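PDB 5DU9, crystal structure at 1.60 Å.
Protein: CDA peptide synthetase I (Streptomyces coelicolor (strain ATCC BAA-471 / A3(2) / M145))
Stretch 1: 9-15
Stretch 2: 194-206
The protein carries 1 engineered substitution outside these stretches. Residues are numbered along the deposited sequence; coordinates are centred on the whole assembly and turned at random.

Stretch 1 9-15: RHGLTSA
Stretch 2 (194-206) TDRMVAGEEAYRA

An extended segment can dock on a helix by answering its successive turns, as two stretches of a CDA peptide synthetase illustrate. From Thr194 to Arg205 the chain is a regular helix, phi/psi near -63/-40, with i to i+4 hydrogen bonds. Residues 9-13 are extended, phi -70 to -102° and psi 105 to 167°, before Ser14 (-59/-45) and Ala15 enter a second helix. Between His10 and Thr13 the loop advances in the same sense as the helix from Asp195 to Val198: the CA atoms of His10 and Asp195 lie 6.8 Å apart, those of Thr13 and Val198 5.4 Å.

At one end, His10 (chi1 m, chi2 -82°) turns its ring edge to Asp195 (m), ND1 donating to OD1 at 2.8 Å and weakly to OD2 at 3.0 Å. One turn on, Val198 (t) points toward the loop; its CG2 packs 3.7 Å from CG2 of Thr13 (p), an apolar contact, and lies 3.6 Å from the carbonyl Gly11 O. Next, Glu201 (m, t, chi3 -27°) accepts a hydrogen bond from the amide at the start of the second helix, Ser14 N to Glu201 OE1 2.8 Å. Finally Arg205 (m, t, m, chi4 -80°) brings NH1 within 3.1 Å of Ser14 OG (m), too poorly angled for a hydrogen bond; a water accepting from Arg205 NH2 (3.1 Å) donates to Glu201 OE1 (2.7 Å).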

# COMPACT_ATOMS: atom_id res chain seq x y z
N ARG A 9 11.96 25.48 3.54
CA ARG A 9 10.78 25.03 2.82
C ARG A 9 11.14 23.86 1.91
O ARG A 9 11.76 24.03 0.87
CB ARG A 9 10.18 26.18 2.01
CG ARG A 9 9.73 27.33 2.89
CD ARG A 9 9.02 28.40 2.09
NE ARG A 9 8.52 29.45 2.96
CZ ARG A 9 7.78 30.48 2.55
NH1 ARG A 9 7.45 30.60 1.27
NH2 ARG A 9 7.37 31.39 3.43
N HIS A 10 10.73 22.66 2.32
CA HIS A 10 11.08 21.44 1.61
C HIS A 10 10.10 21.16 0.47
O HIS A 10 8.89 21.31 0.63
CB HIS A 10 11.12 20.26 2.58
CG HIS A 10 12.16 20.38 3.64
ND1 HIS A 10 13.48 20.06 3.43
CD2 HIS A 10 12.08 20.79 4.93
CE1 HIS A 10 14.17 20.27 4.54
NE2 HIS A 10 13.34 20.72 5.47
N GLY A 11 10.64 20.74 -0.67
CA GLY A 11 9.80 20.40 -1.80
C GLY A 11 9.08 19.09 -1.56
O GLY A 11 9.59 18.20 -0.88
N LEU A 12 7.87 18.98 -2.11
CA LEU A 12 7.10 17.74 -2.04
C LEU A 12 7.53 16.79 -3.15
O LEU A 12 7.94 17.22 -4.23
CB LEU A 12 5.60 18.02 -2.18
CG LEU A 12 4.82 18.41 -0.93
CD1 LEU A 12 5.33 19.73 -0.37
CD2 LEU A 12 3.34 18.49 -1.26
N THR A 13 7.42 15.49 -2.88
CA THR A 13 7.57 14.50 -3.93
C THR A 13 6.36 14.59 -4.84
O THR A 13 5.36 15.21 -4.49
CB THR A 13 7.66 13.08 -3.38
OG1 THR A 13 6.40 12.74 -2.78
CG2 THR A 13 8.77 12.96 -2.34
N SER A 14 6.44 13.95 -6.01
CA SER A 14 5.31 13.92 -6.93
C SER A 14 4.09 13.30 -6.26
O SER A 14 2.97 13.81 -6.39
CB SER A 14 5.67 13.15 -8.19
OG SER A 14 6.59 13.88 -8.98
N ALA A 15 4.30 12.19 -5.57
CA ALA A 15 3.21 11.50 -4.89
C ALA A 15 2.59 12.39 -3.81
O ALA A 15 1.38 12.40 -3.63
CB ALA A 15 3.70 10.21 -4.28
N THR A 194 15.13 13.10 2.24
CA THR A 194 14.00 13.39 1.37
C THR A 194 14.36 14.44 0.32
O THR A 194 13.97 14.31 -0.84
CB THR A 194 12.79 13.89 2.18
OG1 THR A 194 12.42 12.89 3.14
CG2 THR A 194 11.60 14.16 1.27
N ASP A 195 15.10 15.47 0.71
CA ASP A 195 15.45 16.53 -0.23
C ASP A 195 16.18 15.97 -1.44
O ASP A 195 15.91 16.37 -2.57
CB ASP A 195 16.32 17.60 0.45
CG ASP A 195 15.52 18.51 1.37
OD1 ASP A 195 14.30 18.67 1.17
OD2 ASP A 195 16.12 19.09 2.30
N ARG A 196 17.10 15.04 -1.22
CA ARG A 196 17.84 14.45 -2.32
C ARG A 196 16.94 13.58 -3.19
O ARG A 196 17.11 13.52 -4.41
CB ARG A 196 19.03 13.62 -1.81
CG ARG A 196 20.21 14.46 -1.37
CD ARG A 196 21.44 13.61 -1.15
NE ARG A 196 21.52 13.10 0.22
CZ ARG A 196 21.88 11.86 0.56
NH1 ARG A 196 22.18 10.96 -0.36
NH2 ARG A 196 21.92 11.53 1.84
N MET A 197 15.98 12.90 -2.56
CA MET A 197 15.01 12.08 -3.29
C MET A 197 14.15 12.96 -4.19
O MET A 197 13.92 12.64 -5.36
CB MET A 197 14.15 11.28 -2.30
CG MET A 197 13.17 10.30 -2.94
SD MET A 197 12.47 9.11 -1.76
CE MET A 197 11.56 10.19 -0.66
N VAL A 198 13.69 14.08 -3.65
CA VAL A 198 12.91 15.04 -4.43
C VAL A 198 13.74 15.64 -5.57
O VAL A 198 13.25 15.82 -6.68
CB VAL A 198 12.36 16.16 -3.52
CG1 VAL A 198 11.76 17.31 -4.34
CG2 VAL A 198 11.33 15.59 -2.56
N ALA A 199 15.00 15.94 -5.29
CA ALA A 199 15.88 16.48 -6.32
C ALA A 199 16.03 15.49 -7.48
O ALA A 199 16.14 15.88 -8.64
CB ALA A 199 17.24 16.83 -5.74
N GLY A 200 16.03 14.20 -7.14
CA GLY A 200 16.11 13.15 -8.15
C GLY A 200 14.91 13.18 -9.07
O GLY A 200 15.04 13.01 -10.28
N GLU A 201 13.73 13.41 -8.50
CA GLU A 201 12.50 13.47 -9.28
C GLU A 201 12.53 14.69 -10.19
O GLU A 201 12.15 14.61 -11.36
CB GLU A 201 11.27 13.53 -8.37
CG GLU A 201 11.09 12.32 -7.47
CD GLU A 201 9.74 12.31 -6.78
OE1 GLU A 201 9.16 13.40 -6.57
OE2 GLU A 201 9.25 11.20 -6.44
N GLU A 202 13.00 15.81 -9.65
CA GLU A 202 13.12 17.04 -10.42
C GLU A 202 14.07 16.84 -11.60
O GLU A 202 13.81 17.31 -12.70
CB GLU A 202 13.60 18.18 -9.53
CG GLU A 202 12.52 18.72 -8.61
CD GLU A 202 13.03 19.74 -7.61
OE1 GLU A 202 14.26 19.92 -7.52
OE2 GLU A 202 12.20 20.36 -6.92
N ALA A 203 15.17 16.12 -11.37
CA ALA A 203 16.12 15.83 -12.43
C ALA A 203 15.47 14.97 -13.50
O ALA A 203 15.72 15.16 -14.70
CB ALA A 203 17.36 15.16 -11.87
N TYR A 204 14.64 14.02 -13.08
CA TYR A 204 13.95 13.16 -14.04
C TYR A 204 13.00 13.98 -14.91
O TYR A 204 12.97 13.81 -16.13
CB TYR A 204 13.17 12.05 -13.33
CG TYR A 204 12.10 11.47 -14.22
CD1 TYR A 204 12.42 10.61 -15.26
CD2 TYR A 204 10.76 11.80 -14.03
CE1 TYR A 204 11.44 10.09 -16.09
CE2 TYR A 204 9.78 11.29 -14.86
CZ TYR A 204 10.12 10.44 -15.88
OH TYR A 204 9.13 9.93 -16.70
N ARG A 205 12.24 14.87 -14.28
CA ARG A 205 11.28 15.69 -15.01
C ARG A 205 11.98 16.57 -16.06
O ARG A 205 11.39 16.87 -17.10
CB ARG A 205 10.48 16.57 -14.04
CG ARG A 205 9.48 15.78 -13.21
CD ARG A 205 8.44 16.69 -12.56
NE ARG A 205 8.99 17.48 -11.46
CZ ARG A 205 9.19 17.02 -10.22
NH1 ARG A 205 8.90 15.76 -9.92
NH2 ARG A 205 9.68 17.82 -9.29
N ALA A 206 13.22 16.94 -15.78
CA ALA A 206 13.99 17.81 -16.68
C ALA A 206 14.79 17.03 -17.72
O ALA A 206 15.48 17.62 -18.55
CB ALA A 206 14.93 18.69 -15.87
O HOH W 1 11.90 17.49 0.73
O HOH W 2 13.40 20.44 -1.16
O HOH W 3 9.25 16.06 -6.77
O HOH W 4 8.08 13.08 -11.10
O HOH W 5 6.73 10.58 -5.86